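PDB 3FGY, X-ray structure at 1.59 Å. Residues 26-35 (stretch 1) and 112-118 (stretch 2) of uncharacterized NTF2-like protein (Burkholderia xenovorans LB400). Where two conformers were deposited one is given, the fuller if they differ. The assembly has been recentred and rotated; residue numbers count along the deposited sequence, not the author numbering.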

# COMPACT_ATOMS: atom_id res chain seq x y z
N LEU A 26 0.79 -11.39 -21.59
CA LEU A 26 1.21 -10.51 -20.49
C LEU A 26 1.96 -9.26 -20.96
O LEU A 26 1.77 -8.17 -20.41
CB LEU A 26 2.12 -11.28 -19.52
CG LEU A 26 2.73 -10.48 -18.37
CD1 LEU A 26 1.71 -10.22 -17.29
CD2 LEU A 26 3.92 -11.22 -17.81
N LEU A 27 2.84 -9.44 -21.95
CA LEU A 27 3.57 -8.33 -22.54
C LEU A 27 2.67 -7.57 -23.50
O LEU A 27 2.92 -6.42 -23.80
CB LEU A 27 4.81 -8.83 -23.28
CG LEU A 27 5.87 -9.57 -22.45
CD1 LEU A 27 6.94 -10.13 -23.37
CD2 LEU A 27 6.47 -8.67 -21.39
N ALA A 28 1.62 -8.24 -23.99
CA ALA A 28 0.65 -7.60 -24.88
C ALA A 28 -0.14 -6.51 -24.16
O ALA A 28 -0.64 -5.59 -24.80
CB ALA A 28 -0.30 -8.63 -25.48
N VAL A 29 -0.23 -6.60 -22.83
CA VAL A 29 -0.87 -5.56 -22.03
C VAL A 29 0.13 -4.75 -21.19
O VAL A 29 -0.27 -4.03 -20.27
CB VAL A 29 -1.97 -6.14 -21.09
CG1 VAL A 29 -3.07 -6.82 -21.93
CG2 VAL A 29 -1.39 -7.10 -20.05
N SER A 30 1.42 -4.86 -21.53
CA SER A 30 2.53 -4.22 -20.81
C SER A 30 3.21 -3.20 -21.70
O SER A 30 3.61 -3.53 -22.84
CB SER A 30 3.55 -5.26 -20.37
OG SER A 30 3.05 -6.05 -19.30
N ALA A 31 3.34 -1.96 -21.22
CA ALA A 31 4.04 -0.91 -21.97
C ALA A 31 5.48 -1.34 -22.21
O ALA A 31 6.06 -2.08 -21.43
CB ALA A 31 3.98 0.41 -21.27
N GLU A 32 6.07 -0.92 -23.33
CA GLU A 32 7.45 -1.28 -23.58
C GLU A 32 8.40 -0.69 -22.52
O GLU A 32 9.41 -1.28 -22.18
CB GLU A 32 7.87 -0.91 -25.00
CG GLU A 32 7.29 -1.88 -26.04
N ASP A 33 8.02 0.45 -21.96
CA ASP A 33 8.81 1.12 -20.92
C ASP A 33 8.21 0.84 -19.53
O ASP A 33 8.40 1.62 -18.59
CB ASP A 33 8.85 2.63 -21.18
CG ASP A 33 7.47 3.24 -21.40
OD1 ASP A 33 6.50 2.47 -21.65
OD2 ASP A 33 7.34 4.49 -21.33
N ILE A 34 7.51 -0.30 -19.39
CA ILE A 34 6.87 -0.64 -18.10
C ILE A 34 7.91 -0.60 -16.97
O ILE A 34 9.03 -1.04 -17.13
CB ILE A 34 6.17 -2.03 -18.16
CG1 ILE A 34 5.44 -2.32 -16.86
CG2 ILE A 34 7.17 -3.13 -18.48
CD1 ILE A 34 4.38 -3.41 -16.97
N GLU A 35 7.53 -0.01 -15.85
CA GLU A 35 8.36 0.11 -14.66
C GLU A 35 7.62 -0.59 -13.52
O GLU A 35 6.46 -0.27 -13.30
CB GLU A 35 8.46 1.59 -14.33
CG GLU A 35 9.22 1.94 -13.10
CD GLU A 35 9.15 3.41 -12.83
OE1 GLU A 35 8.14 3.88 -12.24
OE2 GLU A 35 10.10 4.11 -13.22
N SER A 112 -4.00 1.85 -22.99
CA SER A 112 -4.46 0.47 -22.85
C SER A 112 -3.36 -0.52 -22.43
O SER A 112 -3.53 -1.74 -22.56
CB SER A 112 -5.15 0.01 -24.14
OG SER A 112 -6.13 0.96 -24.54
N LYS A 113 -2.27 0.02 -21.89
CA LYS A 113 -1.14 -0.77 -21.44
C LYS A 113 -0.80 -0.40 -19.99
O LYS A 113 -0.84 0.78 -19.61
CB LYS A 113 0.09 -0.46 -22.29
CG LYS A 113 -0.06 -0.73 -23.77
CD LYS A 113 0.20 -2.18 -24.12
CE LYS A 113 0.26 -2.37 -25.64
NZ LYS A 113 0.79 -3.71 -26.03
N VAL A 114 -0.44 -1.40 -19.19
CA VAL A 114 0.13 -1.14 -17.88
C VAL A 114 1.49 -0.48 -18.04
O VAL A 114 2.38 -1.03 -18.72
CB VAL A 114 0.26 -2.43 -17.06
CG1 VAL A 114 0.96 -2.13 -15.73
CG2 VAL A 114 -1.13 -3.07 -16.85
N THR A 115 1.65 0.71 -17.46
CA THR A 115 2.87 1.49 -17.62
C THR A 115 3.73 1.61 -16.36
O THR A 115 4.95 1.69 -16.47
CB THR A 115 2.55 2.91 -18.16
OG1 THR A 115 1.87 3.69 -17.15
CG2 THR A 115 1.71 2.81 -19.43
N SER A 116 3.11 1.66 -15.19
CA SER A 116 3.85 1.76 -13.92
C SER A 116 3.15 0.95 -12.88
O SER A 116 1.91 0.96 -12.80
CB SER A 116 3.89 3.21 -13.43
OG SER A 116 4.56 4.05 -14.38
N ILE A 117 3.94 0.23 -12.09
CA ILE A 117 3.45 -0.52 -10.95
C ILE A 117 4.37 -0.18 -9.79
O ILE A 117 5.59 -0.16 -9.95
CB ILE A 117 3.57 -2.05 -11.21
CG1 ILE A 117 2.74 -2.45 -12.43
CG2 ILE A 117 3.22 -2.89 -9.96
CD1 ILE A 117 3.08 -3.81 -12.94
N ARG A 118 3.79 0.10 -8.63
CA ARG A 118 4.56 0.19 -7.41
C ARG A 118 3.86 -0.68 -6.36
O ARG A 118 2.67 -0.51 -6.14
CB ARG A 118 4.63 1.64 -6.94
CG ARG A 118 5.77 1.88 -6.01
CD ARG A 118 5.74 3.20 -5.27
NE ARG A 118 6.62 2.94 -4.14
CZ ARG A 118 7.94 3.13 -4.14
NH1 ARG A 118 8.52 3.77 -5.12
NH2 ARG A 118 8.65 2.73 -3.10
O HOH W 1 3.26 -4.23 -25.40
O HOH W 2 6.69 3.53 -17.27
O HOH W 3 6.32 2.55 -11.06

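The parallel pairing between these two segments is interrupted on one side only: stretch 1 turns a corner at Glu32 and Asp33, while stretch 2 runs on as a single strand and pairs with it both before and after the turn. Before the corner, Ser30 pairs with Val114. The N of Val114 donates to the O of Val29 (2.8 Å), and the N of Ala31 donates to the O of Val114 (2.8 Å), both nearly straight. Beyond it, Glu35 pairs with Ser116: its N reaches the O of Thr115 at 3.2 Å, and its O accepts from the N of Ile117 at 2.8 Å. The partly exposed Glu35 side chain carries OE1 to water 3 (2.5 Å), which also donates to the O of Ile117 (3.0 Å), so a polar acid fits there.

The corner is a type I turn from Ala31 to Ile34, closed by the N of Ile34 bonding to the O of Ala31 (3.1 Å). Water 2 spans the gap there, donating to the O of Asp33 (2.9 Å) and the O of Thr115 (2.7 Å).

Lys113 extends the contact back to Ala28. Its long side chain carries NZ to the O of Ala28, a 2.7 Å hydrogen bond, and to water 1 (2.6 Å from NZ), which donates to the O of Ser30 (2.7 Å). A flexible chain with a charged tip suits this partly exposed site. The Ala31 methyl packs against the partner strand, its CB 3.3 Å from Val114 O, 3.8 Å from Thr115 CG2 and 4.1 Å from Lys113 CB.

The buried apolar cluster centres on Ile34, whose extended t,t side chain brings CD1 to 3.9 Å from Val114 CG1 and 4.3 Å from Ile117 CD1. Beta-branched, apolar valine and isoleucine favour extended backbones, suiting buried strand positions. Buried Ser30 satisfies its hydroxyl locally, OG donating to the O of Leu26 (2.7 Å). Together the stretches bury 494 Å².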